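Local coordinates for protein enoyl-CoA hydratase/carnithine racemase (Magnetospirillum magneticum, PDB 4NEK) that belongs to the enoyl-CoA hydratase/isomerase family and probably shifts the double bond of unsaturated fatty acyl-CoA thioesters between the delta-3 and delta-2 positions, at residues H8-V13 / A189-A194; G12-R17 / D46-F51; G89-V94 / L201-A206. One frame throughout, in Å; residues are numbered along the deposited sequence.

Contact 1: H8-V13 / A189-A194; sequences HVEGGV and AARKLA
The hairpin whose type I' turn runs from E10 to V13 packs against helix 179-194, firmly on one flank and loosely on the other. Reciprocal backbone hydrogen bonds between those two residues close the turn, and G11 and G12 at its corners both have positive phi. The firm flank is apolar. V13 points toward helix 179-194 with both methyls reaching A190: CG1, anti to the backbone N, and CG2, beside it, each lie 4.0 Å from A190 CB. CG2 also lies 4.3 Å from A194 CB, one helical turn on, so the valine meets the two alanines along one side of the helix. Small methyls here let the bend come close, to 5.9 Å between G12 CA and A194 CA. The other flank is polar and faces the solvent. R191, its chain extended from CG to NE, runs past G11 and forms a salt bridge from NH2 to E10 OE2 at 3.0 Å. The bridge runs through one oxygen and one nitrogen, the two planes 36° apart. G11 CA sits at the guanidinium edge, 3.8 Å from R191 NH1, where a beta carbon would clash with that nitrogen. V13 continues onto M187 of the same helix and L52 of strand 50-54, while A190 and A194 rest on V50, so the helix rests on the V13 and V50 face of the sheet, beside the hairpin at its edge in this chain.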
ATOM      1  N   HIS C   8     -34.045 -13.520 -10.841  1.00 38.32           N
ATOM      2  CA  HIS C   8     -34.634 -14.678 -10.204  1.00 37.59           C
ATOM      3  C   HIS C   8     -34.140 -14.764  -8.772  1.00 36.25           C
ATOM      4  O   HIS C   8     -33.143 -14.150  -8.441  1.00 34.13           O
ATOM      5  CB  HIS C   8     -34.262 -15.933 -10.978  1.00 38.59           C
ATOM      6  CG  HIS C   8     -32.833 -16.320 -10.830  1.00 42.96           C
ATOM      7  ND1 HIS C   8     -32.405 -17.195  -9.857  1.00 46.36           N
ATOM      8  CD2 HIS C   8     -31.729 -15.951 -11.520  1.00 43.49           C
ATOM      9  CE1 HIS C   8     -31.098 -17.370  -9.970  1.00 46.05           C
ATOM     10  NE2 HIS C   8     -30.666 -16.633 -10.976  1.00 46.50           N
ATOM     11  N   VAL C   9     -34.833 -15.528  -7.934  1.00 35.66           N
ATOM     12  CA  VAL C   9     -34.503 -15.624  -6.517  1.00 37.75           C
ATOM     13  C   VAL C   9     -33.982 -17.002  -6.156  1.00 40.13           C
ATOM     14  O   VAL C   9     -34.566 -17.963  -6.545  1.00 42.51           O
ATOM     15  CB  VAL C   9     -35.747 -15.370  -5.671  1.00 37.82           C
ATOM     16  CG1 VAL C   9     -35.399 -15.463  -4.203  1.00 39.68           C
ATOM     17  CG2 VAL C   9     -36.338 -14.008  -5.992  1.00 37.87           C
ATOM     18  N   GLU C  10     -32.890 -17.087  -5.398  1.00 45.34           N
ATOM     19  CA  GLU C  10     -32.341 -18.341  -4.892  1.00 43.37           C
ATOM     20  C   GLU C  10     -31.887 -18.135  -3.455  1.00 41.05           C
ATOM     21  O   GLU C  10     -31.017 -17.290  -3.191  1.00 46.26           O
ATOM     22  CB  GLU C  10     -31.022 -18.607  -5.679  1.00 50.97           C
ATOM     23  CG  GLU C  10     -30.812 -19.554  -6.853  1.00 57.90           C
ATOM     24  CD  GLU C  10     -29.365 -19.421  -7.338  1.00 56.83           C
ATOM     25  OE1 GLU C  10     -29.116 -18.963  -8.472  1.00 44.51           O
ATOM     26  OE2 GLU C  10     -28.474 -19.779  -6.549  1.00 61.28           O
ATOM     27  N   GLY C  11     -32.395 -18.926  -2.527  1.00 37.67           N
ATOM     28  CA  GLY C  11     -31.852 -18.936  -1.160  1.00 35.83           C
ATOM     29  C   GLY C  11     -31.786 -17.587  -0.507  1.00 33.94           C
ATOM     30  O   GLY C  11     -30.770 -17.234   0.121  1.00 37.98           O
ATOM     31  N   GLY C  12     -32.842 -16.805  -0.697  1.00 31.58           N
ATOM     32  CA  GLY C  12     -32.928 -15.481  -0.108  1.00 30.64           C
ATOM     33  C   GLY C  12     -32.242 -14.350  -0.881  1.00 29.25           C
ATOM     34  O   GLY C  12     -32.220 -13.202  -0.405  1.00 30.32           O
ATOM     35  N   VAL C  13     -31.679 -14.671  -2.050  1.00 26.54           N
ATOM     36  CA  VAL C  13     -30.915 -13.735  -2.833  1.00 25.95           C
ATOM     37  C   VAL C  13     -31.599 -13.489  -4.140  1.00 26.74           C
ATOM     38  O   VAL C  13     -31.843 -14.408  -4.902  1.00 25.72           O
ATOM     39  CB  VAL C  13     -29.524 -14.307  -3.148  1.00 25.83           C
ATOM     40  CG1 VAL C  13     -28.737 -13.329  -3.984  1.00 26.44           C
ATOM     41  CG2 VAL C  13     -28.748 -14.598  -1.879  1.00 26.11           C
ATOM     42  N   ALA C 189     -20.858 -14.155  -0.679  1.00 22.45           N
ATOM     43  CA  ALA C 189     -21.032 -12.989   0.174  1.00 22.18           C
ATOM     44  C   ALA C 189     -22.513 -12.613   0.347  1.00 22.92           C
ATOM     45  O   ALA C 189     -22.951 -12.288   1.443  1.00 20.41           O
ATOM     46  CB  ALA C 189     -20.254 -11.838  -0.393  1.00 21.81           C
ATOM     47  N   ALA C 190     -23.278 -12.695  -0.740  1.00 22.06           N
ATOM     48  CA  ALA C 190     -24.697 -12.482  -0.660  1.00 23.30           C
ATOM     49  C   ALA C 190     -25.378 -13.452   0.293  1.00 23.41           C
ATOM     50  O   ALA C 190     -26.252 -13.060   1.080  1.00 25.12           O
ATOM     51  CB  ALA C 190     -25.321 -12.595  -2.040  1.00 24.39           C
ATOM     52  N   ARG C 191     -25.020 -14.718   0.215  1.00 25.74           N
ATOM     53  CA  ARG C 191     -25.617 -15.739   1.096  1.00 27.18           C
ATOM     54  C   ARG C 191     -25.237 -15.508   2.555  1.00 26.03           C
ATOM     55  O   ARG C 191     -26.033 -15.701   3.451  1.00 26.41           O
ATOM     56  CB  ARG C 191     -25.166 -17.137   0.715  1.00 30.04           C
ATOM     57  CG  ARG C 191     -25.845 -17.655  -0.515  1.00 35.50           C
ATOM     58  CD  ARG C 191     -25.592 -19.143  -0.680  1.00 41.72           C
ATOM     59  NE  ARG C 191     -25.895 -19.545  -2.049  1.00 51.01           N
ATOM     60  CZ  ARG C 191     -27.123 -19.722  -2.546  1.00 61.03           C
ATOM     61  NH1 ARG C 191     -28.208 -19.594  -1.780  1.00 69.45           N
ATOM     62  NH2 ARG C 191     -27.270 -20.040  -3.827  1.00 60.10           N
ATOM     63  N   LYS C 192     -24.022 -15.078   2.786  1.00 24.90           N
ATOM     64  CA  LYS C 192     -23.612 -14.832   4.125  1.00 24.83           C
ATOM     65  C   LYS C 192     -24.448 -13.668   4.696  1.00 25.20           C
ATOM     66  O   LYS C 192     -24.875 -13.713   5.833  1.00 25.75           O
ATOM     67  CB  LYS C 192     -22.128 -14.553   4.149  1.00 25.82           C
ATOM     68  CG  LYS C 192     -21.597 -14.523   5.537  1.00 29.12           C
ATOM     69  CD  LYS C 192     -20.074 -14.431   5.599  1.00 33.75           C
ATOM     70  CE  LYS C 192     -19.648 -14.230   7.056  1.00 34.46           C
ATOM     71  NZ  LYS C 192     -18.204 -14.550   7.277  1.00 39.21           N
ATOM     72  N   LEU C 193     -24.705 -12.634   3.902  1.00 23.43           N
ATOM     73  CA  LEU C 193     -25.599 -11.584   4.338  1.00 24.25           C
ATOM     74  C   LEU C 193     -27.026 -12.099   4.527  1.00 25.45           C
ATOM     75  O   LEU C 193     -27.733 -11.688   5.456  1.00 22.24           O
ATOM     76  CB  LEU C 193     -25.634 -10.449   3.337  1.00 25.20           C
ATOM     77  CG  LEU C 193     -24.397  -9.573   3.309  1.00 26.46           C
ATOM     78  CD1 LEU C 193     -24.431  -8.654   2.112  1.00 28.40           C
ATOM     79  CD2 LEU C 193     -24.284  -8.753   4.571  1.00 27.82           C
ATOM     80  N   ALA C 194     -27.449 -12.998   3.648  1.00 25.40           N
ATOM     81  CA  ALA C 194     -28.817 -13.468   3.691  1.00 28.88           C
ATOM     82  C   ALA C 194     -29.040 -14.326   4.919  1.00 31.91           C
ATOM     83  O   ALA C 194     -30.170 -14.441   5.371  1.00 31.07           O
ATOM     84  CB  ALA C 194     -29.170 -14.252   2.430  1.00 30.08           C
TER

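Contact 2: G12-R17 / D46-F51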
ATOM      1  N   GLY C  12     -32.842 -16.805  -0.697  1.00 31.58           N
ATOM      2  CA  GLY C  12     -32.928 -15.481  -0.108  1.00 30.64           C
ATOM      3  C   GLY C  12     -32.242 -14.350  -0.881  1.00 29.25           C
ATOM      4  O   GLY C  12     -32.220 -13.202  -0.405  1.00 30.32           O
ATOM      5  N   VAL C  13     -31.679 -14.671  -2.050  1.00 26.54           N
ATOM      6  CA  VAL C  13     -30.915 -13.735  -2.833  1.00 25.95           C
ATOM      7  C   VAL C  13     -31.599 -13.489  -4.140  1.00 26.74           C
ATOM      8  O   VAL C  13     -31.843 -14.408  -4.902  1.00 25.72           O
ATOM      9  CB  VAL C  13     -29.524 -14.307  -3.148  1.00 25.83           C
ATOM     10  CG1 VAL C  13     -28.737 -13.329  -3.984  1.00 26.44           C
ATOM     11  CG2 VAL C  13     -28.748 -14.598  -1.879  1.00 26.11           C
ATOM     12  N   GLN C  14     -31.892 -12.233  -4.440  1.00 29.51           N
ATOM     13  CA  GLN C  14     -32.425 -11.901  -5.747  1.00 27.07           C
ATOM     14  C   GLN C  14     -31.329 -11.502  -6.710  1.00 26.63           C
ATOM     15  O   GLN C  14     -30.704 -10.478  -6.540  1.00 27.76           O
ATOM     16  CB  GLN C  14     -33.407 -10.780  -5.684  1.00 30.17           C
ATOM     17  CG  GLN C  14     -34.029 -10.618  -7.054  1.00 33.02           C
ATOM     18  CD  GLN C  14     -35.308  -9.818  -7.035  1.00 40.52           C
ATOM     19  OE1 GLN C  14     -36.134  -9.966  -6.145  1.00 51.03           O
ATOM     20  NE2 GLN C  14     -35.471  -8.948  -8.018  1.00 44.85           N
ATOM     21  N   VAL C  15     -31.107 -12.336  -7.711  1.00 25.72           N
ATOM     22  CA  VAL C  15     -30.084 -12.132  -8.674  1.00 26.08           C
ATOM     23  C   VAL C  15     -30.658 -11.320  -9.799  1.00 28.59           C
ATOM     24  O   VAL C  15     -31.741 -11.617 -10.295  1.00 33.16           O
ATOM     25  CB  VAL C  15     -29.638 -13.459  -9.245  1.00 27.10           C
ATOM     26  CG1 VAL C  15     -28.558 -13.248 -10.294  1.00 29.35           C
ATOM     27  CG2 VAL C  15     -29.103 -14.340  -8.142  1.00 27.51           C
ATOM     28  N   VAL C  16     -29.965 -10.259 -10.160  1.00 26.82           N
ATOM     29  CA  VAL C  16     -30.416  -9.317 -11.178  1.00 27.04           C
ATOM     30  C   VAL C  16     -29.255  -9.148 -12.145  1.00 25.81           C
ATOM     31  O   VAL C  16     -28.224  -8.652 -11.753  1.00 27.26           O
ATOM     32  CB  VAL C  16     -30.740  -7.967 -10.534  1.00 25.41           C
ATOM     33  CG1 VAL C  16     -31.157  -6.975 -11.585  1.00 27.72           C
ATOM     34  CG2 VAL C  16     -31.848  -8.114  -9.493  1.00 25.14           C
ATOM     35  N   ARG C  17     -29.411  -9.632 -13.358  1.00 24.30           N
ATOM     36  CA  ARG C  17     -28.313  -9.711 -14.280  1.00 25.09           C
ATOM     37  C   ARG C  17     -28.595  -8.886 -15.538  1.00 29.22           C
ATOM     38  O   ARG C  17     -29.645  -9.020 -16.141  1.00 31.55           O
ATOM     39  CB  ARG C  17     -28.063 -11.148 -14.700  1.00 22.95           C
ATOM     40  CG  ARG C  17     -26.860 -11.216 -15.621  1.00 21.33           C
ATOM     41  CD  ARG C  17     -26.684 -12.576 -16.250  1.00 20.97           C
ATOM     42  NE  ARG C  17     -26.394 -13.643 -15.313  1.00 22.45           N
ATOM     43  CZ  ARG C  17     -25.180 -13.926 -14.817  1.00 23.74           C
ATOM     44  NH1 ARG C  17     -24.089 -13.240 -15.166  1.00 26.05           N
ATOM     45  NH2 ARG C  17     -25.047 -14.895 -13.947  1.00 23.91           N
ATOM     46  N   ASP C  46     -40.941 -10.840   0.613  1.00 39.37           N
ATOM     47  CA  ASP C  46     -40.513 -11.407   1.854  1.00 42.57           C
ATOM     48  C   ASP C  46     -39.534 -12.581   1.713  1.00 38.60           C
ATOM     49  O   ASP C  46     -38.831 -12.904   2.645  1.00 38.10           O
ATOM     50  CB  ASP C  46     -41.737 -11.850   2.607  1.00 51.71           C
ATOM     51  CG  ASP C  46     -41.428 -12.198   4.057  1.00 58.99           C
ATOM     52  OD1 ASP C  46     -40.306 -12.226   4.564  1.00 71.89           O
ATOM     53  OD2 ASP C  46     -42.346 -12.534   4.728  1.00 72.09           O
ATOM     54  N   ASP C  47     -39.459 -13.217   0.571  1.00 38.34           N
ATOM     55  CA  ASP C  47     -38.468 -14.290   0.391  1.00 42.65           C
ATOM     56  C   ASP C  47     -37.090 -13.784   0.027  1.00 36.29           C
ATOM     57  O   ASP C  47     -36.153 -14.563  -0.102  1.00 32.44           O
ATOM     58  CB  ASP C  47     -38.905 -15.225  -0.737  1.00 50.25           C
ATOM     59  CG  ASP C  47     -40.209 -15.939  -0.429  1.00 56.32           C
ATOM     60  OD1 ASP C  47     -40.329 -16.479   0.682  1.00 59.57           O
ATOM     61  OD2 ASP C  47     -41.104 -15.945  -1.290  1.00 63.58           O
ATOM     62  N   VAL C  48     -36.977 -12.487  -0.186  1.00 33.66           N
ATOM     63  CA  VAL C  48     -35.712 -11.869  -0.557  1.00 32.00           C
ATOM     64  C   VAL C  48     -35.060 -11.111   0.604  1.00 29.52           C
ATOM     65  O   VAL C  48     -35.672 -10.234   1.198  1.00 27.86           O
ATOM     66  CB  VAL C  48     -35.937 -10.884  -1.666  1.00 31.35           C
ATOM     67  CG1 VAL C  48     -34.662 -10.102  -1.938  1.00 34.67           C
ATOM     68  CG2 VAL C  48     -36.370 -11.628  -2.897  1.00 32.03           C
ATOM     69  N   ASN C  49     -33.825 -11.474   0.905  1.00 27.98           N
ATOM     70  CA  ASN C  49     -33.055 -10.795   1.910  1.00 28.55           C
ATOM     71  C   ASN C  49     -31.965  -9.905   1.359  1.00 28.62           C
ATOM     72  O   ASN C  49     -31.605  -8.932   2.015  1.00 25.73           O
ATOM     73  CB  ASN C  49     -32.384 -11.813   2.806  1.00 31.23           C
ATOM     74  CG  ASN C  49     -33.371 -12.535   3.701  1.00 32.48           C
ATOM     75  OD1 ASN C  49     -34.563 -12.246   3.713  1.00 34.35           O
ATOM     76  ND2 ASN C  49     -32.861 -13.426   4.496  1.00 31.72           N
ATOM     77  N   VAL C  50     -31.462 -10.226   0.166  1.00 25.79           N
ATOM     78  CA  VAL C  50     -30.312  -9.551  -0.383  1.00 25.18           C
ATOM     79  C   VAL C  50     -30.439  -9.521  -1.894  1.00 24.15           C
ATOM     80  O   VAL C  50     -30.921 -10.481  -2.470  1.00 25.26           O
ATOM     81  CB  VAL C  50     -29.047 -10.342  -0.015  1.00 26.42           C
ATOM     82  CG1 VAL C  50     -27.799  -9.728  -0.615  1.00 26.25           C
ATOM     83  CG2 VAL C  50     -28.899 -10.385   1.480  1.00 28.30           C
ATOM     84  N   PHE C  51     -29.911  -8.472  -2.526  1.00 25.18           N
ATOM     85  CA  PHE C  51     -29.742  -8.417  -3.984  1.00 25.64           C
ATOM     86  C   PHE C  51     -28.329  -8.711  -4.407  1.00 25.81           C
ATOM     87  O   PHE C  51     -27.380  -8.316  -3.753  1.00 24.50           O
ATOM     88  CB  PHE C  51     -30.038  -7.028  -4.500  1.00 27.20           C
ATOM     89  CG  PHE C  51     -31.473  -6.599  -4.330  1.00 26.30           C
ATOM     90  CD1 PHE C  51     -32.389  -6.879  -5.303  1.00 26.49           C
ATOM     91  CD2 PHE C  51     -31.867  -5.859  -3.228  1.00 25.02           C
ATOM     92  CE1 PHE C  51     -33.709  -6.476  -5.160  1.00 28.22           C
ATOM     93  CE2 PHE C  51     -33.171  -5.442  -3.083  1.00 25.91           C
ATOM     94  CZ  PHE C  51     -34.105  -5.768  -4.032  1.00 26.82           C
TER
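Strands 13-18 and 50-54, joined through helix 29-44, form a beta-alpha-beta crossover, and this contact is where the two parallel strands first pair. G12 O is gripped by two donors. N49 N approaches in the carbonyl plane, on a lone pair, at 2.7 Å from G12 O, whereas V50 N comes nearly along the C=O axis and makes a more bent bond, 142° at the hydrogen. One step on, Q14 N donates to V50 O at 2.8 Å, starting the parallel ladder. V48 O accepts from K92 NZ and R198 NH1. The side-chain amide nitrogens find partners beyond the pair: N49 ND2 bonds to A194 O, Q14 NE2 only weakly to A38 O. On the face carrying Q14 and F51, the glutamine is extended, CG anti to the backbone N, and lies beside the F51 ring, its amide plane 64° from the ring plane. F51 CD1 lies 4.0 Å from Q14 CB, and V16 CG2 reaches the ring edge. An alanine in place of F51 would probably loosen this face, losing the ring's contacts with Q14 and V16 and its stack on F39. Seen from Q14, V48 stands roughly at a right angle to the direction of the ring, its CG2 3.7 Å from Q14 OE1.

Contact 3: G89-V94 / L201-A206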
ATOM      1  N   GLY C  89     -31.931   4.105  -2.491  1.00 35.54           N
ATOM      2  CA  GLY C  89     -32.879   3.969  -1.387  1.00 33.37           C
ATOM      3  C   GLY C  89     -33.185   2.534  -0.951  1.00 35.49           C
ATOM      4  O   GLY C  89     -33.996   2.322  -0.043  1.00 37.51           O
ATOM      5  N   ALA C  90     -32.554   1.532  -1.557  1.00 33.13           N
ATOM      6  CA  ALA C  90     -32.877   0.151  -1.192  1.00 33.05           C
ATOM      7  C   ALA C  90     -32.551  -0.141   0.248  1.00 33.24           C
ATOM      8  O   ALA C  90     -31.428   0.099   0.696  1.00 34.07           O
ATOM      9  CB  ALA C  90     -32.146  -0.827  -2.084  1.00 33.40           C
ATOM     10  N   ARG C  91     -33.526  -0.673   0.973  1.00 32.59           N
ATOM     11  CA  ARG C  91     -33.355  -0.990   2.393  1.00 34.61           C
ATOM     12  C   ARG C  91     -32.561  -2.271   2.580  1.00 30.71           C
ATOM     13  O   ARG C  91     -31.807  -2.423   3.534  1.00 31.14           O
ATOM     14  CB  ARG C  91     -34.720  -1.075   3.071  1.00 40.03           C
ATOM     15  CG  ARG C  91     -35.513   0.240   3.032  1.00 45.75           C
ATOM     16  CD  ARG C  91     -35.210   1.205   4.197  1.00 58.96           C
ATOM     17  NE  ARG C  91     -35.287   0.618   5.558  1.00 70.31           N
ATOM     18  CZ  ARG C  91     -35.333   1.287   6.725  1.00 71.50           C
ATOM     19  NH1 ARG C  91     -35.373   0.598   7.861  1.00 67.90           N
ATOM     20  NH2 ARG C  91     -35.348   2.620   6.785  1.00 74.57           N
ATOM     21  N   LYS C  92     -32.715  -3.198   1.664  1.00 28.16           N
ATOM     22  CA  LYS C  92     -31.988  -4.455   1.740  1.00 26.71           C
ATOM     23  C   LYS C  92     -30.593  -4.328   1.130  1.00 23.85           C
ATOM     24  O   LYS C  92     -30.342  -3.474   0.314  1.00 21.93           O
ATOM     25  CB  LYS C  92     -32.762  -5.582   1.041  1.00 27.08           C
ATOM     26  CG  LYS C  92     -34.140  -5.809   1.629  1.00 29.34           C
ATOM     27  CD  LYS C  92     -34.959  -6.909   0.913  1.00 30.15           C
ATOM     28  CE  LYS C  92     -36.364  -6.979   1.499  1.00 28.01           C
ATOM     29  NZ  LYS C  92     -37.206  -7.997   0.857  1.00 31.69           N
ATOM     30  N   PRO C  93     -29.700  -5.195   1.534  1.00 23.60           N
ATOM     31  CA  PRO C  93     -28.334  -5.140   1.061  1.00 23.87           C
ATOM     32  C   PRO C  93     -28.200  -5.478  -0.392  1.00 22.43           C
ATOM     33  O   PRO C  93     -28.996  -6.246  -0.927  1.00 20.90           O
ATOM     34  CB  PRO C  93     -27.611  -6.232   1.868  1.00 24.65           C
ATOM     35  CG  PRO C  93     -28.506  -6.547   3.015  1.00 25.68           C
ATOM     36  CD  PRO C  93     -29.900  -6.239   2.559  1.00 24.82           C
ATOM     37  N   VAL C  94     -27.151  -4.928  -0.992  1.00 21.78           N
ATOM     38  CA  VAL C  94     -26.910  -5.041  -2.419  1.00 22.89           C
ATOM     39  C   VAL C  94     -25.434  -5.373  -2.637  1.00 23.03           C
ATOM     40  O   VAL C  94     -24.563  -4.680  -2.167  1.00 21.29           O
ATOM     41  CB  VAL C  94     -27.221  -3.712  -3.103  1.00 23.31           C
ATOM     42  CG1 VAL C  94     -26.954  -3.791  -4.585  1.00 23.29           C
ATOM     43  CG2 VAL C  94     -28.663  -3.280  -2.839  1.00 23.54           C
ATOM     44  N   LEU C 201     -30.244  -6.494  10.197  1.00 27.13           N
ATOM     45  CA  LEU C 201     -29.330  -6.112   9.154  1.00 25.72           C
ATOM     46  C   LEU C 201     -29.771  -4.855   8.453  1.00 27.83           C
ATOM     47  O   LEU C 201     -28.972  -3.956   8.160  1.00 28.78           O
ATOM     48  CB  LEU C 201     -29.218  -7.208   8.131  1.00 26.87           C
ATOM     49  CG  LEU C 201     -28.057  -7.069   7.154  1.00 28.99           C
ATOM     50  CD1 LEU C 201     -26.722  -6.890   7.843  1.00 28.73           C
ATOM     51  CD2 LEU C 201     -27.966  -8.307   6.276  1.00 30.68           C
ATOM     52  N   VAL C 202     -31.052  -4.782   8.181  1.00 26.37           N
ATOM     53  CA  VAL C 202     -31.636  -3.618   7.564  1.00 27.33           C
ATOM     54  C   VAL C 202     -31.455  -2.358   8.413  1.00 27.90           C
ATOM     55  O   VAL C 202     -31.214  -1.270   7.878  1.00 29.03           O
ATOM     56  CB  VAL C 202     -33.142  -3.921   7.274  1.00 27.94           C
ATOM     57  CG1 VAL C 202     -33.981  -2.670   7.136  1.00 26.72           C
ATOM     58  CG2 VAL C 202     -33.257  -4.769   6.012  1.00 27.90           C
ATOM     59  N   GLN C 203     -31.574  -2.494   9.721  1.00 28.63           N
ATOM     60  CA  GLN C 203     -31.401  -1.353  10.609  1.00 30.86           C
ATOM     61  C   GLN C 203     -29.960  -0.899  10.615  1.00 28.88           C
ATOM     62  O   GLN C 203     -29.656   0.294  10.670  1.00 29.17           O
ATOM     63  CB  GLN C 203     -31.766  -1.745  12.027  1.00 39.27           C
ATOM     64  CG  GLN C 203     -33.237  -2.027  12.256  1.00 46.47           C
ATOM     65  CD  GLN C 203     -34.069  -0.796  11.980  1.00 55.47           C
ATOM     66  OE1 GLN C 203     -33.784   0.291  12.487  1.00 55.91           O
ATOM     67  NE2 GLN C 203     -35.084  -0.950  11.140  1.00 63.78           N
ATOM     68  N   ILE C 204     -29.050  -1.857  10.562  1.00 28.35           N
ATOM     69  CA  ILE C 204     -27.642  -1.527  10.513  1.00 26.96           C
ATOM     70  C   ILE C 204     -27.341  -0.749   9.262  1.00 26.64           C
ATOM     71  O   ILE C 204     -26.641   0.276   9.298  1.00 25.07           O
ATOM     72  CB  ILE C 204     -26.794  -2.783  10.596  1.00 28.48           C
ATOM     73  CG1 ILE C 204     -26.889  -3.333  12.038  1.00 29.62           C
ATOM     74  CG2 ILE C 204     -25.333  -2.486  10.293  1.00 28.36           C
ATOM     75  CD1 ILE C 204     -26.147  -4.639  12.248  1.00 28.96           C
ATOM     76  N   LYS C 205     -27.858  -1.224   8.136  1.00 25.88           N
ATOM     77  CA  LYS C 205     -27.590  -0.543   6.870  1.00 25.09           C
ATOM     78  C   LYS C 205     -28.162   0.858   6.914  1.00 23.58           C
ATOM     79  O   LYS C 205     -27.498   1.807   6.495  1.00 22.19           O
ATOM     80  CB  LYS C 205     -28.154  -1.321   5.692  1.00 25.55           C
ATOM     81  CG  LYS C 205     -28.012  -0.584   4.392  1.00 25.49           C
ATOM     82  CD  LYS C 205     -28.325  -1.466   3.209  1.00 24.48           C
ATOM     83  CE  LYS C 205     -28.460  -0.553   2.012  1.00 22.71           C
ATOM     84  NZ  LYS C 205     -28.574  -1.313   0.749  1.00 23.27           N
ATOM     85  N   ALA C 206     -29.366   1.009   7.464  1.00 24.41           N
ATOM     86  CA  ALA C 206     -30.006   2.330   7.513  1.00 23.75           C
ATOM     87  C   ALA C 206     -29.220   3.288   8.394  1.00 24.13           C
ATOM     88  O   ALA C 206     -29.010   4.444   8.044  1.00 25.51           O
ATOM     89  CB  ALA C 206     -31.425   2.227   7.995  1.00 24.25           C
TER
HETATM   90  O   HOH W   1     -31.497  -0.498   5.175  1.00 28.87           O
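The loop that leads from helix 79-88 into strand 94-98 of the crotonase-like core packs here against helix 198-208, and a lysine reaching from the helix into backbone carbonyls holds the two together. K205 is fully extended, CG anti to the backbone N (chi1 174°), which carries its ammonium across to the loop. There NZ donates to K92 O at 2.8 Å, approaching from above the carbonyl plane and not along a lone pair, and makes a second, weak bond to A90 O at 3.2 Å. The aliphatic part is used as well, for CD passes 3.6 Å from R91 O. That carbonyl accepts a hydrogen bond from a water, which also donates to V202 O, so a single water ties loop backbone to helix backbone.

Two further groups of contacts complete the interface, one apolar and one built round an arginine. P93 CG meets L201 CD2 at 3.7 Å, their side chains crossing obliquely, and M157 of a second subunit packs on both residues and on K205. Toward the outside, R91 is bent at chi2 and chi3, which folds its guanidinium back over the helix. V202 CG1 lies 3.6 Å from R91 NH1, the two side chains crossing at about a right angle. A206 CB sits over one guanidinium face, offset toward the rim, while Q203 NE2 approaches the edge without bonding.

K205 NZ also forms a salt bridge with D114, whose OD2 accepts from V94 N as well. With a carboxylate and two carbonyls around it, the buried ammonium would probably stay protonated, its charge paid for by D114 and the loop's peptide dipoles.

In the fold
The three contacts show chemistry varying with depth and with the elements joined. Contact 1 is partly buried and lies at the sheet's edge, where alanine and valine methyls give way to an ion pair on the solvent side. Contact 2, buried, shares G12 and V13 with it and depends on main-chain bonds within the sheet; N49 ND2 to A194 O, 3.0 Å, links the two. Contact 3, also buried, joins a loop to a helix through a lysine and a water instead of a ladder. It meets contact 2 where P93 O accepts from F51 N and K92 NZ bonds V48 O. L193 packs on P93 and L201, connecting contacts 1 and 3, and both touch a second subunit.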